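Alpha/beta hydrolase fold-3 domain protein (Sulfolobus islandicus, PDB 5LK6) probably hydrolyses carboxylic esters as a thermostable lipase or carboxylesterase of the alpha/beta hydrolase fold. Local coordinates at residues 253-256 / 257-260; 215-219 / 220-224; 162-165 / 166-170; 294-297 / 298-302; 124-127 / 128-132. One frame throughout, in Å; residues are numbered along the deposited sequence.

Contact 1. Residues 253-256 / 257-260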
# COMPACT_ATOMS: atom_id res chain seq x y z
N TYR A 253 6.04 15.53 -5.13
CA TYR A 253 4.88 15.72 -6.02
C TYR A 253 3.58 15.38 -5.29
O TYR A 253 2.65 16.15 -5.28
CB TYR A 253 5.00 14.91 -7.32
CG TYR A 253 4.05 15.37 -8.42
CD1 TYR A 253 4.26 16.56 -9.09
CD2 TYR A 253 2.96 14.60 -8.81
CE1 TYR A 253 3.43 16.97 -10.10
CE2 TYR A 253 2.13 14.99 -9.82
CZ TYR A 253 2.36 16.19 -10.45
OH TYR A 253 1.51 16.63 -11.44
N ALA A 254 3.56 14.27 -4.61
CA ALA A 254 2.47 13.97 -3.69
C ALA A 254 2.10 15.11 -2.74
O ALA A 254 0.96 15.52 -2.63
CB ALA A 254 2.82 12.73 -2.87
N ASN A 255 3.09 15.62 -2.03
CA ASN A 255 2.86 16.73 -1.12
C ASN A 255 2.34 17.99 -1.76
O ASN A 255 1.46 18.64 -1.19
CB ASN A 255 4.11 17.00 -0.31
CG ASN A 255 4.19 16.11 0.91
OD1 ASN A 255 3.34 16.14 1.75
ND2 ASN A 255 5.22 15.31 1.00
N ARG A 256 2.85 18.31 -2.94
CA ARG A 256 2.40 19.49 -3.68
C ARG A 256 0.98 19.34 -4.19
O ARG A 256 0.24 20.32 -4.17
CB ARG A 256 3.35 19.79 -4.85
CG ARG A 256 4.62 20.51 -4.43
CD ARG A 256 4.58 22.02 -4.76
NE ARG A 256 5.70 22.70 -4.06
CZ ARG A 256 7.03 22.65 -4.39
NH1 ARG A 256 7.48 21.96 -5.48
NH2 ARG A 256 7.94 23.32 -3.64
N LEU A 257 0.60 18.13 -4.63
CA LEU A 257 -0.77 17.87 -5.00
C LEU A 257 -1.65 18.06 -3.78
O LEU A 257 -2.65 18.80 -3.84
CB LEU A 257 -0.94 16.49 -5.54
CG LEU A 257 -0.36 16.22 -6.92
CD1 LEU A 257 -0.55 14.79 -7.32
CD2 LEU A 257 -1.07 17.04 -7.93
N LEU A 258 -1.27 17.43 -2.66
CA LEU A 258 -2.01 17.59 -1.40
C LEU A 258 -2.13 19.06 -1.02
O LEU A 258 -3.20 19.48 -0.62
CB LEU A 258 -1.37 16.84 -0.25
CG LEU A 258 -1.55 15.32 -0.22
CD1 LEU A 258 -0.63 14.75 0.87
CD2 LEU A 258 -3.00 14.95 0.05
N GLN A 259 -1.05 19.84 -1.16
CA GLN A 259 -1.11 21.25 -0.82
C GLN A 259 -2.10 22.03 -1.73
O GLN A 259 -2.68 23.00 -1.32
CB GLN A 259 0.31 21.85 -0.83
CG GLN A 259 0.40 23.30 -0.31
CD GLN A 259 1.82 23.96 -0.38
OE1 GLN A 259 2.28 24.60 0.59
NE2 GLN A 259 2.48 23.85 -1.55
N ALA A 260 -2.35 21.60 -2.94
CA ALA A 260 -3.29 22.28 -3.82
C ALA A 260 -4.69 21.65 -3.78
O ALA A 260 -5.48 21.76 -4.74
CB ALA A 260 -2.74 22.23 -5.26
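Tyr-253 and Leu-257, one helical turn apart, make the apolar part of this local contact. Leu-257 CG lies over one face of the phenol ring, and Leu-257 CD1 comes to 3.7 Å from Tyr-253 CE2. The tyrosine chi1 of -164° puts CG opposite the backbone N and beside the carbonyl carbon, which swings the ring forward along the helix to the leucine. Beyond this pair, Tyr-253 packs on Ala-158 and Leu-162 of helix 152-163, while Leu-257 reaches Ile-238 and Val-264.

The backbone bonds record how the helix runs out. Leu-257 N gives to Tyr-253 O at 2.9 Å with a straight N-H...O angle of 166°, and Leu-258 N reaches Ala-254 O at 2.9 Å. The bond from Gln-259 N to Asn-255 O is 2.8 Å long, but its angle falls to 150°. The bond from Ala-260 N to Arg-256 O, 3.1 Å long, is weak, in line with Ala-260 being the first residue to leave helical torsions.

Among the polar side chains, Gln-259 NE2 stands 4.2 Å from Arg-256 NE, at the edge of the guanidinium and near its plane. Asn-255 packs on Pro-2 of the second subunit.

The arrangement is the C-terminal end of an amphipathic helix in a beta-alpha-beta unit: helix 247-259 links strands 236-241 and 264-269 of the alpha/beta hydrolase sheet.

Contact 2. Residues 215-219 / 220-224. With SO4 (sulfate ion), chain E.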
# COMPACT_ATOMS: atom_id res chain seq x y z
N ALA A 215 16.86 23.69 -21.64
CA ALA A 215 15.59 24.38 -21.50
C ALA A 215 14.41 23.41 -21.25
O ALA A 215 13.44 23.78 -20.59
CB ALA A 215 15.30 25.27 -22.71
N ASP A 216 14.51 22.19 -21.77
CA ASP A 216 13.45 21.26 -21.63
C ASP A 216 13.34 20.79 -20.17
O ASP A 216 12.25 20.42 -19.75
CB ASP A 216 13.59 20.05 -22.59
CG ASP A 216 13.38 20.42 -24.05
OD1 ASP A 216 12.72 21.45 -24.33
OD2 ASP A 216 13.82 19.62 -24.93
N LEU A 217 14.43 20.85 -19.41
CA LEU A 217 14.38 20.51 -17.96
C LEU A 217 13.38 21.37 -17.18
O LEU A 217 12.89 20.95 -16.15
CB LEU A 217 15.76 20.59 -17.31
CG LEU A 217 16.88 19.64 -17.84
CD1 LEU A 217 18.28 20.12 -17.46
CD2 LEU A 217 16.67 18.22 -17.35
N LEU A 218 13.10 22.57 -17.66
CA LEU A 218 12.25 23.52 -16.95
C LEU A 218 10.87 23.54 -17.47
O LEU A 218 10.07 24.29 -16.97
CB LEU A 218 12.78 24.95 -17.05
CG LEU A 218 14.20 25.03 -16.56
CD1 LEU A 218 14.82 26.35 -17.02
CD2 LEU A 218 14.31 24.80 -15.06
N ASP A 219 10.59 22.73 -18.49
CA ASP A 219 9.29 22.69 -19.12
C ASP A 219 8.42 21.72 -18.30
O ASP A 219 8.82 20.59 -17.95
CB ASP A 219 9.51 22.23 -20.54
CG ASP A 219 8.27 22.25 -21.39
OD1 ASP A 219 7.19 21.75 -21.01
OD2 ASP A 219 8.41 22.70 -22.55
N PHE A 220 7.20 22.15 -17.98
CA PHE A 220 6.32 21.38 -17.12
C PHE A 220 5.96 20.02 -17.71
O PHE A 220 5.61 19.09 -16.96
CB PHE A 220 5.07 22.19 -16.70
CG PHE A 220 3.97 22.21 -17.73
CD1 PHE A 220 3.01 21.18 -17.76
CD2 PHE A 220 3.88 23.24 -18.67
CE1 PHE A 220 2.01 21.20 -18.74
CE2 PHE A 220 2.87 23.28 -19.63
CZ PHE A 220 1.93 22.26 -19.67
N ARG A 221 6.04 19.88 -19.03
CA ARG A 221 5.75 18.57 -19.66
C ARG A 221 6.87 17.55 -19.47
O ARG A 221 6.73 16.38 -19.89
CB ARG A 221 5.42 18.73 -21.13
CG ARG A 221 4.21 19.65 -21.37
CD ARG A 221 4.13 20.16 -22.81
NE ARG A 221 5.33 20.91 -23.18
CZ ARG A 221 5.76 21.12 -24.42
NH1 ARG A 221 5.13 20.65 -25.48
NH2 ARG A 221 6.91 21.78 -24.59
N PHE A 222 7.98 18.01 -18.92
CA PHE A 222 9.02 17.12 -18.39
C PHE A 222 9.15 17.15 -16.84
O PHE A 222 9.42 16.10 -16.21
CB PHE A 222 10.39 17.48 -19.01
CG PHE A 222 11.48 16.59 -18.54
CD1 PHE A 222 11.53 15.26 -18.96
CD2 PHE A 222 12.43 17.03 -17.63
CE1 PHE A 222 12.54 14.41 -18.51
CE2 PHE A 222 13.44 16.18 -17.18
CZ PHE A 222 13.48 14.86 -17.61
N SER A 223 8.97 18.35 -16.25
CA SER A 223 9.01 18.55 -14.81
C SER A 223 7.64 19.01 -14.32
O SER A 223 7.44 20.16 -14.03
CB SER A 223 10.12 19.55 -14.43
OG SER A 223 11.41 19.01 -14.67
N PRO A 224 6.71 18.07 -14.17
CA PRO A 224 5.40 18.47 -13.76
C PRO A 224 5.37 19.20 -12.44
O PRO A 224 4.49 20.05 -12.23
CB PRO A 224 4.62 17.17 -13.68
CG PRO A 224 5.60 16.10 -13.84
CD PRO A 224 6.72 16.69 -14.61
S SO4 E . 7.60 22.48 -28.30
O1 SO4 E . 8.14 21.53 -29.28
O2 SO4 E . 6.19 21.98 -28.01
O3 SO4 E . 8.62 22.60 -27.18
O4 SO4 E . 7.61 23.87 -28.77
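Asp-219 and Arg-221 form a side-on salt bridge within one turn of loop. Arg-221 NE gives to Asp-219 OD1 at 3.0 Å and Arg-221 NH2 to Asp-219 OD2 at 2.7 Å, one nitrogen to each oxygen. Both oxygens are met on their syn sides, and the carboxylate and guanidinium planes are 28° apart. OD1 takes a second bond through its anti lone pair, from Arg-221 N at 3.0 Å, which closes an Asx turn, so three N-H groups of one arginine hold the carboxylate. With chi1 at -174°, Asp-219 CG lies opposite its own N, carrying the carboxylate forward to those donors.

Further N-H groups of the guanidinium bind a sulfate ion, probably from the crystallisation liquor: Arg-221 NH1 binds its O2 at 3.0 Å and Arg-221 NH2 its O3 at 3.2 Å. Arg-212 also binds this sulfate and makes a salt bridge to Asp-216.

Asp-219 O accepts two backbone donors. Ser-223 N arrives in the carbonyl plane at 2.8 Å, nearly straight at 170°, whereas Phe-222 N, at 2.9 Å, sits well above that plane. Ser-223 OG donates to Leu-217 O at 2.9 Å, tying the end of the turn back to its start, and bonds weakly with Phe-182 N. Leu-217 and Phe-222 lie side by side.

The whole turn belongs to the loop between helix 200-210 and strand 236-241, against helix 152-163: Phe-220 packs on Leu-163, Arg-221 on Val-159 and Pro-224 on Leu-162, while Asn-155 of that helix donates to Phe-222 O.

Contact 3. Residues 162-165 / 166-170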
# COMPACT_ATOMS: atom_id res chain seq x y z
N LEU A 162 -2.21 16.97 -16.08
CA LEU A 162 -2.07 18.41 -16.15
C LEU A 162 -2.64 19.00 -17.45
O LEU A 162 -3.47 19.92 -17.40
CB LEU A 162 -0.60 18.78 -16.01
CG LEU A 162 -0.13 19.01 -14.58
CD1 LEU A 162 1.39 18.80 -14.43
CD2 LEU A 162 -0.56 20.41 -14.16
N LEU A 163 -2.19 18.48 -18.59
CA LEU A 163 -2.68 18.88 -19.91
C LEU A 163 -4.19 18.69 -20.12
O LEU A 163 -4.77 19.30 -21.00
CB LEU A 163 -1.96 18.03 -20.97
CG LEU A 163 -0.47 18.34 -21.22
CD1 LEU A 163 0.17 17.36 -22.21
CD2 LEU A 163 -0.29 19.77 -21.68
N SER A 164 -4.79 17.80 -19.34
CA SER A 164 -6.19 17.46 -19.40
C SER A 164 -7.06 18.32 -18.53
O SER A 164 -8.27 18.21 -18.65
CB SER A 164 -6.40 16.02 -18.94
OG SER A 164 -5.85 15.11 -19.86
N LYS A 165 -6.49 19.18 -17.68
CA LYS A 165 -7.28 20.05 -16.82
C LYS A 165 -8.23 20.95 -17.65
O LYS A 165 -7.79 21.61 -18.55
CB LYS A 165 -6.36 20.91 -15.95
CG LYS A 165 -7.01 21.49 -14.71
CD LYS A 165 -6.12 22.51 -14.00
CE LYS A 165 -7.01 23.59 -13.41
NZ LYS A 165 -6.23 24.61 -12.65
N GLY A 166 -9.54 20.91 -17.37
CA GLY A 166 -10.57 21.63 -18.15
C GLY A 166 -10.88 21.12 -19.57
O GLY A 166 -11.45 21.83 -20.38
N LYS A 167 -10.42 19.92 -19.90
CA LYS A 167 -10.72 19.29 -21.18
C LYS A 167 -11.28 17.90 -20.98
O LYS A 167 -12.09 17.47 -21.77
CB LYS A 167 -9.46 19.11 -22.03
CG LYS A 167 -8.69 20.34 -22.52
CD LYS A 167 -8.15 20.09 -23.97
CE LYS A 167 -6.81 20.76 -24.32
NZ LYS A 167 -6.74 22.11 -23.73
N LEU A 168 -10.80 17.17 -19.98
CA LEU A 168 -11.12 15.76 -19.77
C LEU A 168 -11.38 15.58 -18.28
O LEU A 168 -10.58 16.05 -17.48
CB LEU A 168 -9.89 14.94 -20.14
CG LEU A 168 -9.78 14.24 -21.47
CD1 LEU A 168 -10.22 15.13 -22.61
CD2 LEU A 168 -8.36 13.76 -21.72
N ASN A 169 -12.42 14.85 -17.89
CA ASN A 169 -12.60 14.46 -16.48
C ASN A 169 -12.06 13.07 -16.29
O ASN A 169 -12.78 12.10 -16.45
CB ASN A 169 -14.05 14.58 -16.02
CG ASN A 169 -14.61 15.96 -16.30
OD1 ASN A 169 -15.75 16.09 -16.72
ND2 ASN A 169 -13.77 17.01 -16.14
N LEU A 170 -10.78 13.00 -15.96
CA LEU A 170 -10.14 11.74 -15.60
C LEU A 170 -10.59 11.32 -14.18
O LEU A 170 -10.72 12.16 -13.29
CB LEU A 170 -8.60 11.87 -15.71
CG LEU A 170 -8.17 12.20 -17.14
CD1 LEU A 170 -6.69 12.56 -17.24
CD2 LEU A 170 -8.55 11.05 -18.08
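This is a local turn contact where helix 152-163 of the alpha/beta hydrolase fold gives way to loop, centred on Ser-164 with Lys-167 and Leu-168, and the chain reverses before entering strand 173-176. The GxSxG pattern, consistent with a nucleophile elbow, lies at the turn from strand 144-150 into this helix; the present turn is at the helix's other end.

Ser-164 O organises the reversal by accepting two backbone N-H groups. Leu-168 N approaches in the carbonyl plane at 3.0 Å. Lys-167 N is equally distant from Ser-164 O, at 3.0 Å, but comes from above the plane, 44° out of it. The two bonds therefore use different directions round one oxygen. Both span Gly-166, which takes a left-handed conformation with phi of +70°.

Outside the turn, Lys-165 NZ forms a salt bridge with Asp-229. Leu-168 packs on Asn-130 and Tyr-133 of helix 120-133, and Tyr-133 OH accepts from Asn-169 N, so the turn is fastened on that side by both apolar and polar contacts.

The buried Ser-164 side chain fills the inside of the bend. A chi1 of -68° sets OG beside the backbone N, where it hydrogen-bonds back to Val-160 O. Its partners ahead are methyl groups: Ser-164 OG lies 3.4 Å from Leu-168 CD2 and 3.8 Å from Leu-170 CD1.

Contact 4. Residues 294-297 / 298-302. With SO4 (sulfate ion), chain F; SO4 (sulfate ion), chain H.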
# COMPACT_ATOMS: atom_id res chain seq x y z
N GLY A 294 -5.06 -2.34 -8.22
CA GLY A 294 -6.32 -2.93 -8.64
C GLY A 294 -7.51 -2.56 -7.74
O GLY A 294 -8.56 -2.12 -8.21
N SER A 295 -7.33 -2.70 -6.45
CA SER A 295 -8.42 -2.55 -5.53
C SER A 295 -8.76 -1.04 -5.36
O SER A 295 -9.91 -0.69 -5.14
CB SER A 295 -8.17 -3.34 -4.20
OG SER A 295 -7.06 -2.85 -3.48
N VAL A 296 -7.79 -0.16 -5.50
CA VAL A 296 -8.11 1.25 -5.55
C VAL A 296 -8.95 1.56 -6.80
O VAL A 296 -9.95 2.24 -6.71
CB VAL A 296 -6.85 2.12 -5.44
CG1 VAL A 296 -7.05 3.55 -5.85
CG2 VAL A 296 -6.36 2.10 -4.02
N LEU A 297 -8.56 1.04 -7.96
CA LEU A 297 -9.34 1.29 -9.19
C LEU A 297 -10.76 0.67 -9.10
O LEU A 297 -11.73 1.29 -9.54
CB LEU A 297 -8.60 0.80 -10.46
CG LEU A 297 -7.45 1.68 -10.94
CD1 LEU A 297 -6.59 0.96 -11.95
CD2 LEU A 297 -7.97 2.97 -11.52
N ARG A 298 -10.89 -0.54 -8.53
CA ARG A 298 -12.20 -1.13 -8.31
C ARG A 298 -13.12 -0.21 -7.49
O ARG A 298 -14.27 -0.06 -7.86
CB ARG A 298 -12.12 -2.48 -7.65
CG ARG A 298 -11.72 -3.59 -8.61
CD ARG A 298 -11.88 -4.94 -7.95
NE ARG A 298 -10.99 -5.95 -8.51
CZ ARG A 298 -11.05 -7.27 -8.25
NH1 ARG A 298 -12.00 -7.80 -7.48
NH2 ARG A 298 -10.18 -8.07 -8.85
N ARG A 299 -12.61 0.42 -6.44
CA ARG A 299 -13.43 1.34 -5.70
C ARG A 299 -13.84 2.53 -6.56
O ARG A 299 -15.02 2.87 -6.56
CB ARG A 299 -12.79 1.85 -4.41
CG ARG A 299 -12.67 0.80 -3.30
CD ARG A 299 -12.81 1.43 -1.91
NE ARG A 299 -12.33 2.83 -1.84
CZ ARG A 299 -11.05 3.23 -1.78
NH1 ARG A 299 -10.00 2.34 -1.80
NH2 ARG A 299 -10.82 4.56 -1.70
N THR A 300 -12.93 3.14 -7.31
CA THR A 300 -13.29 4.42 -7.86
C THR A 300 -14.13 4.17 -9.12
O THR A 300 -14.93 5.01 -9.46
CB THR A 300 -12.12 5.45 -8.00
OG1 THR A 300 -11.79 5.67 -9.38
CG2 THR A 300 -10.88 5.06 -7.21
N PHE A 301 -14.04 3.00 -9.76
CA PHE A 301 -14.90 2.70 -10.90
C PHE A 301 -16.26 2.09 -10.53
O PHE A 301 -17.27 2.42 -11.14
CB PHE A 301 -14.22 1.73 -11.86
CG PHE A 301 -13.11 2.34 -12.70
CD1 PHE A 301 -13.23 3.63 -13.27
CD2 PHE A 301 -11.95 1.57 -12.99
CE1 PHE A 301 -12.22 4.13 -14.08
CE2 PHE A 301 -10.95 2.09 -13.76
CZ PHE A 301 -11.09 3.37 -14.32
N TYR A 302 -16.31 1.20 -9.55
CA TYR A 302 -17.54 0.49 -9.19
C TYR A 302 -18.09 0.75 -7.74
O TYR A 302 -18.65 -0.12 -7.17
CB TYR A 302 -17.29 -1.00 -9.48
CG TYR A 302 -16.50 -1.28 -10.77
CD1 TYR A 302 -16.95 -0.80 -12.01
CD2 TYR A 302 -15.30 -2.03 -10.77
CE1 TYR A 302 -16.24 -1.04 -13.20
CE2 TYR A 302 -14.58 -2.27 -11.97
CZ TYR A 302 -15.07 -1.76 -13.19
OH TYR A 302 -14.44 -1.97 -14.39
S SO4 F . -11.25 -11.27 -7.11
O1 SO4 F . -11.19 -12.28 -8.20
O2 SO4 F . -12.65 -10.66 -7.16
O3 SO4 F . -10.84 -11.90 -5.84
O4 SO4 F . -10.16 -10.28 -7.27
S SO4 H . -15.02 -6.75 -5.35
O1 SO4 H . -15.98 -7.61 -4.60
O2 SO4 H . -14.79 -7.46 -6.64
O3 SO4 H . -13.77 -6.74 -4.61
O4 SO4 H . -15.33 -5.28 -5.48
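Gly-294 O receives Arg-298 N at 2.8 Å with an angle of 164°, and the aliphatic start of the arginine rides over the same carbonyl: Arg-298 CG is 3.5 Å from Gly-294 O. From there the side chain runs extended to NE, which bonds to Ala-100 O. Its guanidinium edge faces two sulfates, probably from the crystallisation liquor. NH2 of Arg-298 holds O4 of the chain F ion at 2.7 Å, and its NH1 holds O2 of that ion and, at 2.9 Å, O2 of the chain H ion.

Ser-295 O accepts Arg-299 N at 3.2 Å, and the side chain of Arg-299 forms salt bridges with Asp-288 and Glu-284 of the second subunit. Ser-295 OG bonds to Ser-291 O. Val-296 O takes Thr-300 N at 3.2 Å.

Leu-297 O accepts Phe-301 N at 2.9 Å. The two side chains lie alongside each other, pointing the same way, with Leu-297 CD2 3.8 Å from Phe-301 CE2; both pack on Ala-146 of strand 144-150.

This is an amphipathic C-terminal helix of an alpha/beta hydrolase, one flank on the central sheet and another at the dimer interface.

Contact 5. Residues 124-127 / 128-132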
# COMPACT_ATOMS: atom_id res chain seq x y z
N ASP A 124 1.90 11.89 -27.86
CA ASP A 124 1.25 10.60 -28.07
C ASP A 124 0.39 10.16 -26.88
O ASP A 124 -0.75 9.69 -27.05
CB ASP A 124 2.28 9.51 -28.39
CG ASP A 124 2.93 9.68 -29.77
OD1 ASP A 124 2.58 10.63 -30.51
OD2 ASP A 124 3.80 8.84 -30.13
N SER A 125 0.93 10.28 -25.67
CA SER A 125 0.24 9.85 -24.46
C SER A 125 -1.06 10.65 -24.25
O SER A 125 -2.09 10.08 -23.90
CB SER A 125 1.16 9.96 -23.24
OG SER A 125 2.21 9.02 -23.31
N PHE A 126 -1.02 11.96 -24.49
CA PHE A 126 -2.21 12.79 -24.46
C PHE A 126 -3.21 12.47 -25.55
O PHE A 126 -4.39 12.37 -25.29
CB PHE A 126 -1.85 14.24 -24.64
CG PHE A 126 -3.03 15.16 -24.56
CD1 PHE A 126 -3.67 15.40 -23.33
CD2 PHE A 126 -3.52 15.81 -25.71
CE1 PHE A 126 -4.77 16.26 -23.24
CE2 PHE A 126 -4.62 16.68 -25.63
CZ PHE A 126 -5.25 16.90 -24.40
N ASP A 127 -2.75 12.38 -26.78
CA ASP A 127 -3.64 12.13 -27.90
C ASP A 127 -4.38 10.82 -27.76
O ASP A 127 -5.55 10.78 -28.11
CB ASP A 127 -2.85 12.11 -29.22
CG ASP A 127 -2.40 13.48 -29.64
OD1 ASP A 127 -2.81 14.46 -29.00
OD2 ASP A 127 -1.62 13.58 -30.60
N ALA A 128 -3.68 9.77 -27.29
CA ALA A 128 -4.29 8.47 -26.95
C ALA A 128 -5.31 8.61 -25.82
O ALA A 128 -6.42 8.13 -25.93
CB ALA A 128 -3.24 7.45 -26.61
N THR A 129 -4.96 9.32 -24.75
CA THR A 129 -5.90 9.53 -23.67
C THR A 129 -7.18 10.22 -24.17
O THR A 129 -8.29 9.79 -23.88
CB THR A 129 -5.27 10.30 -22.50
OG1 THR A 129 -4.21 9.50 -21.97
CG2 THR A 129 -6.27 10.59 -21.39
N ASN A 130 -6.99 11.25 -24.96
CA ASN A 130 -8.07 12.06 -25.47
C ASN A 130 -8.96 11.25 -26.39
O ASN A 130 -10.20 11.30 -26.31
CB ASN A 130 -7.47 13.24 -26.19
CG ASN A 130 -8.48 14.29 -26.54
OD1 ASN A 130 -8.94 15.09 -25.71
ND2 ASN A 130 -8.79 14.34 -27.79
N TRP A 131 -8.35 10.44 -27.21
CA TRP A 131 -9.11 9.63 -28.12
C TRP A 131 -9.88 8.53 -27.42
O TRP A 131 -11.05 8.31 -27.75
CB TRP A 131 -8.19 9.02 -29.16
CG TRP A 131 -8.87 8.23 -30.19
CD1 TRP A 131 -9.38 8.71 -31.40
CD2 TRP A 131 -9.13 6.81 -30.17
NE1 TRP A 131 -9.91 7.66 -32.11
CE2 TRP A 131 -9.78 6.49 -31.41
CE3 TRP A 131 -8.85 5.79 -29.26
CZ2 TRP A 131 -10.15 5.18 -31.75
CZ3 TRP A 131 -9.24 4.46 -29.59
CH2 TRP A 131 -9.89 4.18 -30.83
N VAL A 132 -9.24 7.82 -26.49
CA VAL A 132 -9.91 6.75 -25.74
C VAL A 132 -11.14 7.34 -24.98
O VAL A 132 -12.21 6.75 -24.96
CB VAL A 132 -8.94 6.01 -24.81
CG1 VAL A 132 -9.69 5.15 -23.77
CG2 VAL A 132 -7.97 5.17 -25.61
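Ser-125 O is gripped twice by Thr-129, through the side-chain hydroxyl and the backbone N-H. Thr-129 OG1 donates at 2.9 Å and Thr-129 N at 3.1 Å, and the two reach Ser-125 O from opposite faces of its carbonyl plane. The threonine chi1 of -64° sets OG1 beside its own N, turned back toward the preceding turn, and leaves the methyl CG2 opposite that N.

The other backbone bonds are regular i to i+4 helix bonds. Ala-128 N gives to Asp-124 O at 2.9 Å with an angle of 168°, Asn-130 N to Phe-126 O at 2.9 Å, and Trp-131 N to Asp-127 O at 3.0 Å, the last less straight at 149°. Asn-130 and Phe-126 meet loosely, Asn-130 OD1 being 4.3 Å from Phe-126 CZ.

Outside the two segments, Asp-124 makes a salt bridge to Arg-111, and Asp-127 OD2 is hydrogen-bonded to Ser-54 OG. Trp-131 and Ala-128 lie on strand 46-52, whereas Val-132 packs on Ile-75 of strand 72-77.

Ser-125 touches Leu-77, Thr-129 touches Ile-75, and both meet Val-160 of helix 152-163. The Thr-129 and Ser-125 hydroxyls each bond to a carbonyl one turn back, Ser-125 O and Ala-121 O, which implies that polar groups on this buried side of helix 120-133 are met within the helix itself.

How the contacts relate
Helix 152-163 and the turn after it unite much of the set. Tyr-253 of contact 1 and Pro-224 of contact 2 both meet Leu-162 and also touch each other, while contacts 3 and 5 interlock. Contact 4 touches none of the others but shares with contact 1 a place at the second subunit. None is fully core: contact 5 lies nearest the chain's centre, about 15 Å centre to centre against 17 to 19 Å, and contacts 1, 2 and 3 carry exposed side chains, unlike 4 and 5. Regular helix bonds dominate contacts 1, 4 and 5. Both turns have a carbonyl taking two N-H groups, but contact 2 adds a salt bridge and contact 3 methyl packing round a serine.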